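Local coordinates for transcriptional regulator, MarR family (Silicibacter pomeroyi DSS-3, PDB 3CDH), which probably binds DNA through a winged helix-turn-helix domain and regulates transcription, as other members of the MarR family do, at residues S29-H33 against A118-R124; L49-N55 against R108-L114. All coordinates share one frame; numbering follows the deposited sequence.

Overall arrangement
Following the chain from its N terminus, helix 17-38 supplies residues 29-33, and helix 43-54, the next element along, supplies residues 49-55. The chain then runs through helices 60-67 and 71-84 and the small antiparallel sheet before entering helix 105-130, which takes part in both contacts. Contact 2 closes the shorter loop and ties helix 43-54, beside the helix-turn-helix and wing, to helix 105-130. It is nested inside the longer loop closed by contact 1, which joins helices 17-38 and 105-130 in the probable dimerisation region. Their centres lie about 15 Å apart, and F32 of contact 1 also packs against L114 of contact 2. Both contacts touch the second subunit.

Contact 1 (S29-H33 against A118-R124); sequences SAQFH and ARAHETR
F32 reaches from helix 17-38 to A118 and H121 on helix 105-130, joining two helices of the dimerisation region of the MarR fold. The segments run roughly antiparallel, at 149°, with their axes 10.6 Å apart at closest approach, a separation bridged by side chains, the phenylalanine ring among them. The packed part centres on the F32 ring. With CG anti to the backbone N (chi1 -164°), the ring lies against A118 and H121 and, in the H121 conformer described here, presents its edge to one face of the imidazole. This edge-to-face pair has centroids 5.4 Å apart and planes at 75°. A118 meets the same phenylalanine differently: its methyl makes an off-centre CH-pi contact, CB lying 4.0 Å from the centroid of the F32 ring. W46 of helix 43-54 adds a further edge-to-face partner for F32 and also touches A118, while Y16 of the second subunit packs on A118, so this end is buried between helices and subunits. The other end is looser and faces solvent. There the exposed Q31 and R124 side chains cross at about a right angle, yet their amide and guanidinium planes are nearly coplanar. The R124 chain, bent at chi2 and chi3, folds back along its own helix and, in that same H121 conformer, places NH1 over the centre of the H121 ring, on the face opposite F32 CD1.

Contact 2 (L49-N55 against R108-L114); sequences LACLVDN and RALAESL
The carbonyl oxygen of V53 accepts a hydrogen bond from R108 NH1 on helix 105-130, with 2.7 Å between NH1 and O and an N-H...O angle of 160°. The acceptor lies close to the guanidinium plane, whereas the donor is tilted 18° from the carbonyl plane. A bend at chi3 turns the R108 guanidinium toward this backbone, where NH2 makes a weak bond to N55 O, 3.4 Å away. With R108 replaced by an alanine, the V53 carbonyl would probably lose this donor and the 53-55 backbone would be less firmly tied to helix 105-130. Beside this polar clasp the packing is aliphatic. L49 CB meets A111 CB at 3.9 Å, and L49 CD1 reaches both L110 CD2 and L114 CD1, the latter at 3.8 Å. V53 CG2, anti to its own backbone N, rests against A111 CB and the CG of E112. The helix segments cross at -105°, and L103 of strand 100-103 touches both L49 and A111, so the wing sheet borders their junction. On the other side of helix 43-54, C51 packs against L63 and L66 of helix 60-67.

Contact 1 (S29-H33 against A118-R124)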
loop_
_atom_site.group_PDB
_atom_site.type_symbol
_atom_site.label_atom_id
_atom_site.label_comp_id
_atom_site.label_asym_id
_atom_site.label_seq_id
_atom_site.Cartn_x
_atom_site.Cartn_y
_atom_site.Cartn_z
ATOM N N SER B 29 2.154 -8.282 3.618
ATOM C CA SER B 29 2.483 -7.653 4.900
ATOM C C SER B 29 1.669 -8.197 6.071
ATOM O O SER B 29 2.080 -8.103 7.234
ATOM C CB SER B 29 2.230 -6.152 4.822
ATOM O OG SER B 29 3.346 -5.474 4.294
ATOM N N ALA B 30 0.500 -8.742 5.763
ATOM C CA ALA B 30 -0.471 -9.110 6.801
ATOM C C ALA B 30 0.151 -9.921 7.945
ATOM O O ALA B 30 0.002 -9.558 9.125
ATOM C CB ALA B 30 -1.704 -9.818 6.205
ATOM N N GLN B 31 0.884 -10.974 7.603
ATOM C CA GLN B 31 1.391 -11.846 8.651
ATOM C C GLN B 31 2.404 -11.133 9.538
ATOM O O GLN B 31 2.336 -11.200 10.757
ATOM C CB GLN B 31 1.960 -13.133 8.075
ATOM C CG GLN B 31 1.892 -14.350 9.010
ATOM C CD GLN B 31 2.806 -15.501 8.511
ATOM O OE1 GLN B 31 2.372 -16.356 7.706
ATOM N NE2 GLN B 31 4.095 -15.493 8.951
ATOM N N PHE B 32 3.328 -10.411 8.939
ATOM C CA PHE B 32 4.277 -9.684 9.739
ATOM C C PHE B 32 3.630 -8.586 10.569
ATOM O O PHE B 32 4.032 -8.353 11.721
ATOM C CB PHE B 32 5.404 -9.104 8.899
ATOM C CG PHE B 32 6.569 -8.688 9.720
ATOM C CD1 PHE B 32 7.274 -9.640 10.463
ATOM C CD2 PHE B 32 6.917 -7.351 9.826
ATOM C CE1 PHE B 32 8.325 -9.270 11.274
ATOM C CE2 PHE B 32 7.998 -6.962 10.638
ATOM C CZ PHE B 32 8.696 -7.924 11.362
ATOM N N HIS B 33 2.641 -7.904 9.991
ATOM C CA HIS B 33 1.937 -6.900 10.750
ATOM C C HIS B 33 1.231 -7.532 11.959
ATOM O O HIS B 33 1.253 -6.957 13.041
ATOM C CB HIS B 33 1.019 -6.042 9.878
ATOM C CG HIS B 33 1.747 -5.148 8.913
ATOM N ND1 HIS B 33 1.091 -4.403 7.952
ATOM C CD2 HIS B 33 3.073 -4.887 8.746
ATOM C CE1 HIS B 33 1.983 -3.721 7.242
ATOM N NE2 HIS B 33 3.191 -4.001 7.697
ATOM N N ALA B 118 11.550 -9.996 10.547
ATOM C CA ALA B 118 11.136 -9.558 9.217
ATOM C C ALA B 118 11.870 -10.376 8.162
ATOM O O ALA B 118 11.229 -10.898 7.247
ATOM C CB ALA B 118 11.339 -8.050 9.014
ATOM N N ARG B 119 13.189 -10.528 8.324
ATOM C CA ARG B 119 13.995 -11.235 7.331
ATOM C C ARG B 119 13.559 -12.687 7.182
ATOM O O ARG B 119 13.445 -13.191 6.071
ATOM C CB ARG B 119 15.475 -11.193 7.679
ATOM C CG ARG B 119 16.186 -9.891 7.406
ATOM C CD ARG B 119 17.677 -10.071 7.714
ATOM N NE ARG B 119 18.410 -8.820 7.936
ATOM C CZ ARG B 119 18.910 -8.049 6.961
ATOM N NH1 ARG B 119 18.740 -8.384 5.668
ATOM N NH2 ARG B 119 19.579 -6.929 7.282
ATOM N N ALA B 120 13.324 -13.355 8.309
ATOM C CA ALA B 120 12.942 -14.774 8.300
ATOM C C ALA B 120 11.585 -14.974 7.625
ATOM O O ALA B 120 11.423 -15.903 6.834
ATOM C CB ALA B 120 12.956 -15.347 9.706
ATOM N N HIS B 121 10.637 -14.093 7.943
ATOM C CA HIS B 121 9.313 -14.081 7.334
ATOM C C HIS B 121 9.408 -13.839 5.808
ATOM O O HIS B 121 8.661 -14.448 5.025
ATOM C CB HIS B 121 8.440 -13.003 8.003
ATOM C CG HIS B 121 7.877 -13.386 9.350
ATOM N ND1 HIS B 121 8.663 -13.795 10.410
ATOM C CD2 HIS B 121 6.602 -13.362 9.819
ATOM C CE1 HIS B 121 7.897 -14.025 11.462
ATOM N NE2 HIS B 121 6.644 -13.768 11.131
ATOM N N GLU B 122 10.325 -12.958 5.396
ATOM C CA GLU B 122 10.584 -12.657 4.000
ATOM C C GLU B 122 11.165 -13.876 3.301
ATOM O O GLU B 122 10.803 -14.174 2.161
ATOM C CB GLU B 122 11.540 -11.473 3.861
ATOM C CG GLU B 122 11.962 -11.196 2.412
ATOM C CD GLU B 122 12.958 -10.077 2.267
ATOM O OE1 GLU B 122 13.948 -10.020 3.020
ATOM O OE2 GLU B 122 12.766 -9.239 1.380
ATOM N N THR B 123 12.057 -14.586 3.980
ATOM C CA THR B 123 12.687 -15.751 3.378
ATOM C C THR B 123 11.664 -16.853 3.228
ATOM O O THR B 123 11.661 -17.558 2.214
ATOM C CB THR B 123 13.920 -16.257 4.164
ATOM O OG1 THR B 123 14.719 -15.141 4.557
ATOM C CG2 THR B 123 14.763 -17.182 3.288
ATOM N N ARG B 124 10.792 -16.994 4.218
ATOM C CA ARG B 124 9.719 -17.962 4.131
ATOM C C ARG B 124 8.983 -17.717 2.811
ATOM O O ARG B 124 8.824 -18.623 1.978
ATOM C CB ARG B 124 8.756 -17.793 5.306
ATOM C CG ARG B 124 8.089 -19.082 5.811
ATOM C CD ARG B 124 8.531 -19.496 7.265
ATOM N NE ARG B 124 8.594 -18.391 8.250
ATOM C CZ ARG B 124 7.580 -17.584 8.626
ATOM N NH1 ARG B 124 7.795 -16.629 9.536
ATOM N NH2 ARG B 124 6.357 -17.703 8.089
#

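Contact 2 (L49-N55 against R108-L114)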
loop_
_atom_site.group_PDB
_atom_site.type_symbol
_atom_site.label_atom_id
_atom_site.label_comp_id
_atom_site.label_asym_id
_atom_site.label_seq_id
_atom_site.Cartn_x
_atom_site.Cartn_y
_atom_site.Cartn_z
ATOM N N LEU B 49 11.809 1.946 13.088
ATOM C CA LEU B 49 12.854 1.027 13.534
ATOM C C LEU B 49 13.555 0.350 12.372
ATOM O O LEU B 49 14.795 0.268 12.340
ATOM C CB LEU B 49 12.309 -0.020 14.493
ATOM C CG LEU B 49 11.761 0.509 15.816
ATOM C CD1 LEU B 49 11.122 -0.647 16.518
ATOM C CD2 LEU B 49 12.838 1.138 16.697
ATOM N N ALA B 50 12.780 -0.124 11.404
ATOM C CA ALA B 50 13.386 -0.730 10.227
ATOM C C ALA B 50 14.340 0.259 9.515
ATOM O O ALA B 50 15.466 -0.118 9.130
ATOM C CB ALA B 50 12.329 -1.270 9.308
ATOM N N CYS B 51 13.932 1.522 9.385
ATOM C CA CYS B 51 14.812 2.509 8.731
ATOM C C CYS B 51 16.048 2.849 9.505
ATOM O O CYS B 51 17.028 3.260 8.911
ATOM C CB CYS B 51 14.113 3.830 8.485
ATOM S SG CYS B 51 12.767 3.685 7.413
ATOM N N LEU B 52 15.996 2.743 10.829
ATOM C CA LEU B 52 17.120 3.219 11.630
ATOM C C LEU B 52 18.105 2.132 12.011
ATOM O O LEU B 52 19.155 2.434 12.545
ATOM C CB LEU B 52 16.653 3.993 12.864
ATOM C CG LEU B 52 15.932 5.316 12.631
ATOM C CD1 LEU B 52 15.517 5.841 13.953
ATOM C CD2 LEU B 52 16.807 6.328 11.950
ATOM N N VAL B 53 17.767 0.876 11.740
ATOM C CA VAL B 53 18.642 -0.225 12.105
ATOM C C VAL B 53 20.034 -0.127 11.455
ATOM O O VAL B 53 21.017 -0.236 12.172
ATOM C CB VAL B 53 17.963 -1.590 11.891
ATOM C CG1 VAL B 53 18.071 -2.043 10.454
ATOM C CG2 VAL B 53 18.544 -2.621 12.831
ATOM N N ASP B 54 20.130 0.112 10.138
ATOM C CA ASP B 54 21.457 0.288 9.506
ATOM C C ASP B 54 22.010 1.667 9.718
ATOM O O ASP B 54 23.156 1.798 10.098
ATOM C CB ASP B 54 21.483 0.095 7.998
ATOM C CG ASP B 54 20.587 -0.981 7.538
ATOM O OD1 ASP B 54 21.058 -2.138 7.357
ATOM O OD2 ASP B 54 19.405 -0.646 7.355
ATOM N N ASN B 55 21.220 2.690 9.440
ATOM C CA ASN B 55 21.683 4.054 9.477
ATOM C C ASN B 55 21.945 4.551 10.900
ATOM O O ASN B 55 21.349 4.083 11.854
ATOM C CB ASN B 55 20.665 4.927 8.765
ATOM C CG ASN B 55 20.162 4.292 7.452
ATOM O OD1 ASN B 55 19.423 3.291 7.452
ATOM N ND2 ASN B 55 20.565 4.879 6.324
ATOM N N ARG B 108 17.761 0.170 19.515
ATOM C CA ARG B 108 18.580 -0.616 18.616
ATOM C C ARG B 108 18.399 -2.108 18.881
ATOM O O ARG B 108 18.396 -2.922 17.949
ATOM C CB ARG B 108 20.037 -0.170 18.725
ATOM C CG ARG B 108 20.991 -0.718 17.675
ATOM C CD ARG B 108 22.302 0.108 17.616
ATOM N NE ARG B 108 22.234 1.330 16.784
ATOM C CZ ARG B 108 21.909 1.363 15.476
ATOM N NH1 ARG B 108 21.575 0.243 14.821
ATOM N NH2 ARG B 108 21.887 2.525 14.807
ATOM N N ALA B 109 18.204 -2.474 20.136
ATOM C CA ALA B 109 18.004 -3.891 20.459
ATOM C C ALA B 109 16.700 -4.387 19.834
ATOM O O ALA B 109 16.643 -5.482 19.255
ATOM C CB ALA B 109 17.993 -4.119 21.964
ATOM N N LEU B 110 15.662 -3.557 19.957
ATOM C CA LEU B 110 14.339 -3.926 19.543
ATOM C C LEU B 110 14.311 -4.016 18.023
ATOM O O LEU B 110 13.856 -5.022 17.463
ATOM C CB LEU B 110 13.348 -2.906 20.047
ATOM C CG LEU B 110 11.892 -3.101 19.623
ATOM C CD1 LEU B 110 11.397 -4.532 19.895
ATOM C CD2 LEU B 110 10.972 -2.055 20.281
ATOM N N ALA B 111 14.830 -2.981 17.367
ATOM C CA ALA B 111 14.945 -2.973 15.920
ATOM C C ALA B 111 15.669 -4.202 15.448
ATOM O O ALA B 111 15.274 -4.822 14.457
ATOM C CB ALA B 111 15.669 -1.738 15.448
ATOM N N GLU B 112 16.718 -4.586 16.166
ATOM C CA GLU B 112 17.471 -5.721 15.692
ATOM C C GLU B 112 16.664 -6.989 15.734
ATOM O O GLU B 112 16.660 -7.748 14.770
ATOM C CB GLU B 112 18.782 -5.861 16.410
ATOM C CG GLU B 112 19.923 -5.338 15.574
ATOM C CD GLU B 112 21.047 -4.737 16.418
ATOM O OE1 GLU B 112 21.359 -5.251 17.535
ATOM O OE2 GLU B 112 21.628 -3.732 15.948
ATOM N N SER B 113 15.928 -7.211 16.811
ATOM C CA SER B 113 15.200 -8.448 16.867
ATOM C C SER B 113 14.008 -8.445 15.911
ATOM O O SER B 113 13.694 -9.473 15.305
ATOM C CB SER B 113 14.847 -8.833 18.295
ATOM O OG SER B 113 13.624 -8.278 18.659
ATOM N N LEU B 114 13.388 -7.288 15.707
ATOM C CA LEU B 114 12.348 -7.185 14.691
ATOM C C LEU B 114 12.861 -7.388 13.274
ATOM O O LEU B 114 12.240 -8.092 12.482
ATOM C CB LEU B 114 11.655 -5.846 14.774
ATOM C CG LEU B 114 10.824 -5.734 16.032
ATOM C CD1 LEU B 114 10.212 -4.359 16.088
ATOM C CD2 LEU B 114 9.768 -6.817 16.046
#